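Local coordinates for protein 1,4-dihydroxy-2-naphthoyl-CoA hydrolase (Synechocystis sp., PDB 4K00) that catalyses the hydrolysis of 1,4-dihydroxy-2-naphthoyl-CoA to 1,4-dihydroxy-2-naphthoate and CoA, a step in phylloquinone (vitamin K1) biosynthesis, at residues E38-L41 against S42-L46; S47-N50 against I51-V54; V115-L119 against P120-K124; P126-Q129 against P130-T133. All blocks are in the same frame, centred on the assembly; numbering follows the deposited sequence.

Followed from the N terminus, the four contacts stand in series: each is a turn of continuous chain, and none encloses or crosses another. Contact 1 ends helix 26-43, and contact 2 starts helix 48-54 directly after it; Leu41 CD1 lies 3.7 Å from Leu48 CG, which packs the two helices together. The chain then runs through the antiparallel hotdog sheet to contact 3, the hairpin turn between strands 106-118 and 123-124. Contact 4 begins helix 129-136 and brings the parts together. Its Trp131 reaches Leu41 of contact 1 (CZ3 to CD2, 3.4 Å) and Leu48 of contact 2, while Leu127 and Pro128 rest on Cys116 of contact 3.

Contact 1 (E38-L41 against S42-L46); sequences ESWL and SSEHL
Leu41 and Leu46 meet across a Schellman motif that ends helix 26-43, the long helix of the hotdog fold. The evidence is the 6→1 bond Leu46 N to Leu41 O at 2.7 Å and the 5→2 bond His45 N to Ser42 O at 2.9 Å, with His45 at the C-prime position, phi 55°. The tight part lies on the apolar flank. Leu41 CD2 comes to 4.0 Å from Leu46 CB, and the two side chains run at about a right angle to each other. Leu41 continues onto Trp131 and Leu48, and Leu46 onto Ala134 of helix 129-136. The buried Trp40 packs on Leu82 and Ile84 of strand 77-86. Its CG is swung to the far side from its N (chi1 169°), and Glu44 CG sits over one face of the ring, 4.1 Å from the centroid of the five-membered ring, in a CH-pi contact. The ring and carboxylate planes are turned 44° apart.

The looser side is polar. Ser43 is exposed, and its hydroxyl donates to Trp40 O over 2.6 Å, in the carbonyl plane on a lone pair; Glu44 N takes the same oxygen at 2.9 Å, so two donors grip it. Water 1 bridges the two side chains: it lies at the indole edge, in the ring plane, accepting from Trp40 NE1 at 2.9 Å and donating a weak bond to Glu44 OE2.

Contact 2 (S47-N50 against I51-V54); sequences SLQN and IISV
Gln49 reaches over one helical turn to Ser53 in helix 48-54, a short helix that opens with Ser47 as its N-cap and which follows the long helix of the hotdog fold in the chain. Among the backbone bonds, Ile52 N to Leu48 O (3.1 Å) and Ser53 N to Gln49 O (2.8 Å) are nearly straight, and Val54 N to Asn50 O adds a third bond of the same i to i+4 pattern. The capping bond is of another kind: Ser47 OG accepts from Asn50 N at 3.0 Å, supplying a side-chain oxygen to an amide of the first turn.

The isoleucine side chains rest against backbone carbonyls: Ile52 CD1 lies 3.6 Å from Leu48 O, and Ile51 CG1 lies beside Ser47 O. The wider packing goes to neighbours: Leu48 covers His34, Tyr37 and Leu41 of helix 26-43, Gln49 packs on Cys74 of the second subunit, and Ile52 on Gly20 of the third.

A side-chain bond also spans the turn. Gln49 starts away from Ser53, its CG opposite the backbone N, but a bend at chi2 (64°) folds the amide back along the helix surface. The donor hydrogen then points almost directly at its partner, Gln49 NE2 to Ser53 OG, 3.0 Å at 169°, with the oxygen within 3° of the amide plane.

Contact 3 (V115-L119 against P120-K124); sequences VCIAL and PERKK
Ile117 CD1 lies over one face of the Arg122 guanidinium, 3.5 Å from Arg122 NH2 and about 3.4 Å above the plane, offset toward its rim. The methyl gets there because CG1 occupies the position between the backbone N and the carbonyl carbon (chi1 56°). Arg122, bent at chi3, is also accompanied by Leu119: the two side chains run next to each other in the same direction, Leu119 CD2 standing 4.0 Å from Arg122 NH1. An alanine at Ile117 would take the CD1 methyl from this face and is likely to leave the guanidinium freer to turn.

The next shell is the backbone of a beta hairpin. Ala118 and Lys123 form an antiparallel hydrogen-bonded pair, in which Ala118 N donates to Lys123 O at 2.8 Å (157°) and the return bond from Lys123 N is weak. Arg122 N gives a second weak hydrogen bond to Ala118 O; Arg122 and Lys123 thus both face Ala118, a G1 beta bulge. The positive phi of Arg122 (62°) suits its place in that bulge. At the turn, a cis peptide bond precedes Pro120, and Glu121 OE2 approaches Ala118 CB at 3.7 Å.

Farther out, Arg122 packs on Pro71 of the third subunit. Strand 106-118 pairs antiparallel with strand 57-68, where Ile117 bonds through its backbone to Ala58 and Val115 to Pro60. Cys116 packs on Leu127 and Pro128, which lead into helix 129-136.

Contact 4 (P126-Q129 against P130-T133); sequences PLPQ and PWQT
Trp131 and Pro128 run alongside each other at the start of helix 129-136. From the tryptophan backbone outward, CB first passes 3.3 Å from Pro128 O. CG is placed opposite the carbonyl carbon (chi1 -71°) and comes to 4.0 Å from Pro128 CB. CD1 is still nearer, 3.5 Å from that same CB, and Pro128 CG stands over one face of the five-membered ring, 4.3 Å from its centroid and 23° off the normal, a CH-pi contact. Beyond the pyrrole part, the indole leaves the proline: CZ2 comes near Ile51 CG1 and Ser47 O, CZ3 meets Leu41, and CH2 at the far end touches Leu48. Replacing Trp131 by an alanine would probably open a gap between helix 129-136 and helices 26-43 and 48-54, and strip Pro128 of its aromatic partner.

Pro128 is at the N-cap, and its O accepts from Gln132 N at 3.1 Å in a nearly linear bond (169°) and weakly from Trp131 N. One residue on, Gln129 O takes both Thr133 N at 2.7 Å and Thr133 OG1 at 2.9 Å, the hydroxyl approaching from above the carbonyl plane.

The turn thus lies between strand 106-118 and helix 26-43, where Trp131 also packs against Tyr37, and Pro130 touches Leu46 in the loop leading to helix 48-54.

Contact 1 (E38-L41 against S42-L46)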
# COMPACT_ATOMS: atom_id res chain seq x y z
N GLU A 38 6.74 -12.11 9.36
CA GLU A 38 6.80 -13.01 8.22
C GLU A 38 8.19 -13.54 7.96
O GLU A 38 8.34 -14.69 7.54
CB GLU A 38 6.23 -12.34 6.96
CG GLU A 38 4.72 -12.18 7.01
CD GLU A 38 4.19 -11.40 5.82
OE1 GLU A 38 4.01 -10.18 5.97
OE2 GLU A 38 3.95 -12.03 4.77
N SER A 39 9.21 -12.71 8.19
CA SER A 39 10.59 -13.14 7.97
C SER A 39 10.98 -14.15 9.04
O SER A 39 11.69 -15.13 8.77
CB SER A 39 11.55 -11.96 7.98
OG SER A 39 11.22 -11.02 6.98
N TRP A 40 10.50 -13.94 10.25
CA TRP A 40 10.75 -14.89 11.32
C TRP A 40 10.11 -16.24 10.97
O TRP A 40 10.74 -17.29 11.08
CB TRP A 40 10.24 -14.35 12.65
CG TRP A 40 10.23 -15.36 13.73
CD1 TRP A 40 11.30 -15.83 14.42
CD2 TRP A 40 9.09 -16.07 14.21
NE1 TRP A 40 10.90 -16.77 15.33
CE2 TRP A 40 9.54 -16.94 15.22
CE3 TRP A 40 7.73 -16.03 13.91
CZ2 TRP A 40 8.68 -17.79 15.92
CZ3 TRP A 40 6.87 -16.88 14.60
CH2 TRP A 40 7.36 -17.74 15.60
N LEU A 41 8.85 -16.21 10.53
CA LEU A 41 8.16 -17.42 10.07
C LEU A 41 8.97 -18.18 9.03
O LEU A 41 9.13 -19.40 9.12
CB LEU A 41 6.80 -17.07 9.45
CG LEU A 41 5.68 -16.63 10.39
CD1 LEU A 41 4.45 -16.23 9.60
CD2 LEU A 41 5.36 -17.72 11.40
N SER A 42 9.47 -17.44 8.04
CA SER A 42 10.28 -18.01 6.97
C SER A 42 11.57 -18.64 7.51
O SER A 42 11.96 -19.74 7.09
CB SER A 42 10.63 -16.92 5.95
OG SER A 42 11.35 -17.45 4.85
N SER A 43 12.22 -17.95 8.44
CA SER A 43 13.43 -18.47 9.08
C SER A 43 13.13 -19.75 9.85
O SER A 43 13.99 -20.63 9.98
CB SER A 43 14.03 -17.44 10.03
OG SER A 43 13.36 -17.45 11.27
N GLU A 44 11.92 -19.87 10.37
CA GLU A 44 11.52 -21.08 11.06
C GLU A 44 10.85 -22.09 10.12
O GLU A 44 10.27 -23.06 10.59
CB GLU A 44 10.60 -20.75 12.22
CG GLU A 44 11.24 -19.96 13.33
CD GLU A 44 12.30 -20.75 14.08
OE1 GLU A 44 12.20 -21.99 14.15
OE2 GLU A 44 13.25 -20.12 14.59
N HIS A 45 10.90 -21.85 8.82
CA HIS A 45 10.26 -22.71 7.81
C HIS A 45 8.77 -22.92 8.07
O HIS A 45 8.24 -24.01 7.85
CB HIS A 45 10.94 -24.08 7.77
CG HIS A 45 12.43 -24.00 7.80
ND1 HIS A 45 13.16 -23.31 6.86
CD2 HIS A 45 13.33 -24.53 8.66
CE1 HIS A 45 14.45 -23.42 7.13
NE2 HIS A 45 14.58 -24.16 8.22
N LEU A 46 8.10 -21.87 8.52
CA LEU A 46 6.65 -21.85 8.60
C LEU A 46 6.08 -20.95 7.52
O LEU A 46 6.80 -20.12 6.97
CB LEU A 46 6.22 -21.32 9.98
CG LEU A 46 6.86 -22.07 11.14
CD1 LEU A 46 6.57 -21.39 12.47
CD2 LEU A 46 6.40 -23.52 11.17
O HOH W 1 11.99 -19.02 16.89

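Contact 2 (S47-N50 against I51-V54)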
# COMPACT_ATOMS: atom_id res chain seq x y z
N SER A 47 4.80 -21.10 7.23
CA SER A 47 4.22 -20.50 6.02
C SER A 47 2.78 -20.10 6.30
O SER A 47 1.94 -20.95 6.61
CB SER A 47 4.26 -21.51 4.87
OG SER A 47 3.52 -21.05 3.75
N LEU A 48 2.51 -18.81 6.18
CA LEU A 48 1.15 -18.30 6.19
C LEU A 48 0.36 -18.86 5.03
O LEU A 48 -0.82 -19.21 5.18
CB LEU A 48 1.15 -16.78 6.10
CG LEU A 48 1.42 -16.05 7.40
CD1 LEU A 48 1.42 -14.54 7.16
CD2 LEU A 48 0.39 -16.45 8.45
N GLN A 49 1.00 -18.95 3.87
CA GLN A 49 0.35 -19.43 2.67
C GLN A 49 -0.16 -20.85 2.83
O GLN A 49 -1.23 -21.18 2.33
CB GLN A 49 1.29 -19.35 1.47
CG GLN A 49 0.63 -19.77 0.17
CD GLN A 49 -0.52 -18.85 -0.23
OE1 GLN A 49 -0.37 -17.64 -0.28
NE2 GLN A 49 -1.68 -19.44 -0.54
N ASN A 50 0.61 -21.71 3.49
CA ASN A 50 0.19 -23.10 3.67
C ASN A 50 -1.09 -23.16 4.51
O ASN A 50 -1.99 -23.96 4.24
CB ASN A 50 1.31 -23.92 4.32
CG ASN A 50 2.48 -24.15 3.37
OD1 ASN A 50 2.52 -23.63 2.25
ND2 ASN A 50 3.43 -24.94 3.83
N ILE A 51 -1.16 -22.32 5.53
CA ILE A 51 -2.37 -22.24 6.35
C ILE A 51 -3.56 -21.87 5.47
O ILE A 51 -4.60 -22.52 5.52
CB ILE A 51 -2.23 -21.18 7.46
CG1 ILE A 51 -1.14 -21.59 8.45
CG2 ILE A 51 -3.55 -21.01 8.21
CD1 ILE A 51 -1.39 -22.91 9.14
N ILE A 52 -3.39 -20.83 4.66
CA ILE A 52 -4.47 -20.33 3.81
C ILE A 52 -4.90 -21.38 2.80
O ILE A 52 -6.08 -21.65 2.62
CB ILE A 52 -4.02 -19.07 3.04
CG1 ILE A 52 -3.82 -17.90 4.00
CG2 ILE A 52 -5.03 -18.72 1.95
CD1 ILE A 52 -2.94 -16.79 3.46
N SER A 53 -3.91 -21.99 2.15
CA SER A 53 -4.17 -22.93 1.07
C SER A 53 -4.96 -24.13 1.56
O SER A 53 -5.84 -24.62 0.86
CB SER A 53 -2.85 -23.38 0.44
OG SER A 53 -2.29 -22.34 -0.35
N VAL A 54 -4.64 -24.60 2.76
CA VAL A 54 -5.29 -25.81 3.27
C VAL A 54 -6.70 -25.47 3.73
O VAL A 54 -7.61 -26.27 3.57
CB VAL A 54 -4.48 -26.44 4.42
CG1 VAL A 54 -5.29 -27.52 5.12
CG2 VAL A 54 -3.17 -27.01 3.89

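Contact 3 (V115-L119 against P120-K124)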
# COMPACT_ATOMS: atom_id res chain seq x y z
N VAL A 115 -4.42 -15.07 16.55
CA VAL A 115 -5.11 -16.22 17.08
C VAL A 115 -5.36 -17.24 15.98
O VAL A 115 -5.49 -16.89 14.81
CB VAL A 115 -6.45 -15.85 17.73
CG1 VAL A 115 -6.24 -14.80 18.81
CG2 VAL A 115 -7.43 -15.37 16.68
N CYS A 116 -5.39 -18.50 16.38
CA CYS A 116 -5.72 -19.56 15.47
C CYS A 116 -7.20 -19.88 15.60
O CYS A 116 -7.68 -20.13 16.70
CB CYS A 116 -4.88 -20.79 15.78
SG CYS A 116 -5.19 -22.18 14.68
N ILE A 117 -7.91 -19.87 14.47
CA ILE A 117 -9.31 -20.26 14.45
C ILE A 117 -9.58 -21.35 13.41
O ILE A 117 -9.00 -21.35 12.32
CB ILE A 117 -10.25 -19.07 14.18
CG1 ILE A 117 -9.86 -18.36 12.88
CG2 ILE A 117 -10.20 -18.09 15.34
CD1 ILE A 117 -10.81 -17.26 12.47
N ALA A 118 -10.46 -22.28 13.76
CA ALA A 118 -10.93 -23.28 12.82
C ALA A 118 -11.99 -22.66 11.92
O ALA A 118 -12.81 -21.86 12.37
CB ALA A 118 -11.50 -24.47 13.57
N LEU A 119 -11.94 -23.00 10.64
CA LEU A 119 -12.90 -22.50 9.66
C LEU A 119 -13.83 -23.64 9.26
O LEU A 119 -13.44 -24.81 9.30
CB LEU A 119 -12.18 -21.97 8.42
CG LEU A 119 -11.22 -20.80 8.65
CD1 LEU A 119 -10.46 -20.47 7.37
CD2 LEU A 119 -11.97 -19.59 9.17
N PRO A 120 -15.08 -23.31 8.87
CA PRO A 120 -15.62 -21.97 8.63
C PRO A 120 -16.23 -21.30 9.87
O PRO A 120 -16.60 -20.13 9.81
CB PRO A 120 -16.73 -22.24 7.60
CG PRO A 120 -17.19 -23.61 7.92
CD PRO A 120 -16.03 -24.37 8.48
N GLU A 121 -16.32 -22.04 10.97
CA GLU A 121 -17.07 -21.60 12.15
C GLU A 121 -16.38 -20.47 12.90
O GLU A 121 -17.01 -19.77 13.70
CB GLU A 121 -17.32 -22.77 13.09
CG GLU A 121 -16.06 -23.43 13.62
CD GLU A 121 -15.58 -24.57 12.74
OE1 GLU A 121 -15.74 -24.48 11.50
OE2 GLU A 121 -15.03 -25.55 13.29
N ARG A 122 -15.09 -20.28 12.63
CA ARG A 122 -14.31 -19.20 13.25
C ARG A 122 -14.23 -19.34 14.77
O ARG A 122 -14.31 -18.36 15.50
CB ARG A 122 -14.86 -17.81 12.85
CG ARG A 122 -14.84 -17.53 11.35
CD ARG A 122 -15.04 -16.05 11.03
NE ARG A 122 -13.84 -15.25 11.29
CZ ARG A 122 -12.83 -15.10 10.44
NH1 ARG A 122 -12.84 -15.71 9.27
NH2 ARG A 122 -11.78 -14.34 10.78
N LYS A 123 -14.04 -20.57 15.25
CA LYS A 123 -13.88 -20.83 16.68
C LYS A 123 -12.41 -21.05 17.03
O LYS A 123 -11.66 -21.64 16.25
CB LYS A 123 -14.69 -22.06 17.09
CG LYS A 123 -16.16 -21.77 17.35
CD LYS A 123 -16.72 -22.64 18.47
CE LYS A 123 -17.82 -21.93 19.25
NZ LYS A 123 -19.15 -22.11 18.62
N LYS A 124 -12.00 -20.57 18.21
CA LYS A 124 -10.61 -20.64 18.63
C LYS A 124 -10.12 -22.08 18.57
O LYS A 124 -10.84 -23.00 18.94
CB LYS A 124 -10.44 -20.12 20.06
CG LYS A 124 -10.62 -18.62 20.21
CD LYS A 124 -11.03 -18.26 21.63
CE LYS A 124 -11.85 -16.98 21.66
NZ LYS A 124 -11.33 -15.98 20.68

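Contact 4 (P126-Q129 against P130-T133)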
# COMPACT_ATOMS: atom_id res chain seq x y z
N PRO A 126 -6.25 -24.59 18.99
CA PRO A 126 -4.85 -24.58 19.42
C PRO A 126 -3.94 -24.21 18.27
O PRO A 126 -4.18 -24.62 17.14
CB PRO A 126 -4.61 -26.03 19.88
CG PRO A 126 -5.96 -26.59 20.14
CD PRO A 126 -6.88 -25.90 19.17
N LEU A 127 -2.91 -23.42 18.56
CA LEU A 127 -1.89 -23.11 17.58
C LEU A 127 -1.38 -24.40 16.94
O LEU A 127 -1.29 -25.43 17.60
CB LEU A 127 -0.73 -22.36 18.24
CG LEU A 127 -1.06 -21.00 18.87
CD1 LEU A 127 0.18 -20.43 19.55
CD2 LEU A 127 -1.57 -20.01 17.82
N PRO A 128 -1.06 -24.35 15.64
CA PRO A 128 -0.36 -25.49 15.04
C PRO A 128 0.91 -25.82 15.82
O PRO A 128 1.62 -24.91 16.25
CB PRO A 128 -0.02 -24.97 13.64
CG PRO A 128 -1.04 -23.92 13.35
CD PRO A 128 -1.36 -23.29 14.67
N GLN A 129 1.20 -27.10 16.03
CA GLN A 129 2.30 -27.47 16.91
C GLN A 129 3.65 -26.91 16.39
O GLN A 129 4.46 -26.42 17.18
CB GLN A 129 2.35 -29.00 17.12
CG GLN A 129 1.51 -29.49 18.30
CD GLN A 129 1.38 -31.01 18.37
OE1 GLN A 129 1.81 -31.64 19.33
NE2 GLN A 129 0.77 -31.59 17.35
N PRO A 130 3.87 -26.96 15.07
CA PRO A 130 5.13 -26.42 14.56
C PRO A 130 5.31 -24.94 14.91
O PRO A 130 6.43 -24.47 15.10
CB PRO A 130 5.01 -26.61 13.05
CG PRO A 130 4.11 -27.78 12.90
CD PRO A 130 3.11 -27.66 14.02
N TRP A 131 4.20 -24.22 14.99
CA TRP A 131 4.24 -22.81 15.35
C TRP A 131 4.56 -22.64 16.83
O TRP A 131 5.42 -21.85 17.19
CB TRP A 131 2.92 -22.14 15.01
CG TRP A 131 2.72 -22.01 13.54
CD1 TRP A 131 2.74 -23.01 12.61
CD2 TRP A 131 2.51 -20.80 12.84
NE1 TRP A 131 2.53 -22.48 11.36
CE2 TRP A 131 2.39 -21.12 11.47
CE3 TRP A 131 2.39 -19.46 13.23
CZ2 TRP A 131 2.18 -20.16 10.50
CZ3 TRP A 131 2.17 -18.52 12.26
CH2 TRP A 131 2.06 -18.87 10.92
N GLN A 132 3.88 -23.40 17.67
CA GLN A 132 4.20 -23.47 19.09
C GLN A 132 5.67 -23.80 19.32
O GLN A 132 6.34 -23.19 20.14
CB GLN A 132 3.36 -24.55 19.72
CG GLN A 132 2.63 -24.14 20.96
CD GLN A 132 1.61 -25.18 21.34
OE1 GLN A 132 0.42 -24.89 21.41
NE2 GLN A 132 2.07 -26.41 21.56
N THR A 133 6.16 -24.79 18.59
CA THR A 133 7.53 -25.22 18.72
C THR A 133 8.51 -24.08 18.39
O THR A 133 9.45 -23.83 19.14
CB THR A 133 7.79 -26.45 17.83
OG1 THR A 133 6.90 -27.51 18.21
CG2 THR A 133 9.23 -26.91 17.93
O HOH W 2 4.23 -28.14 19.91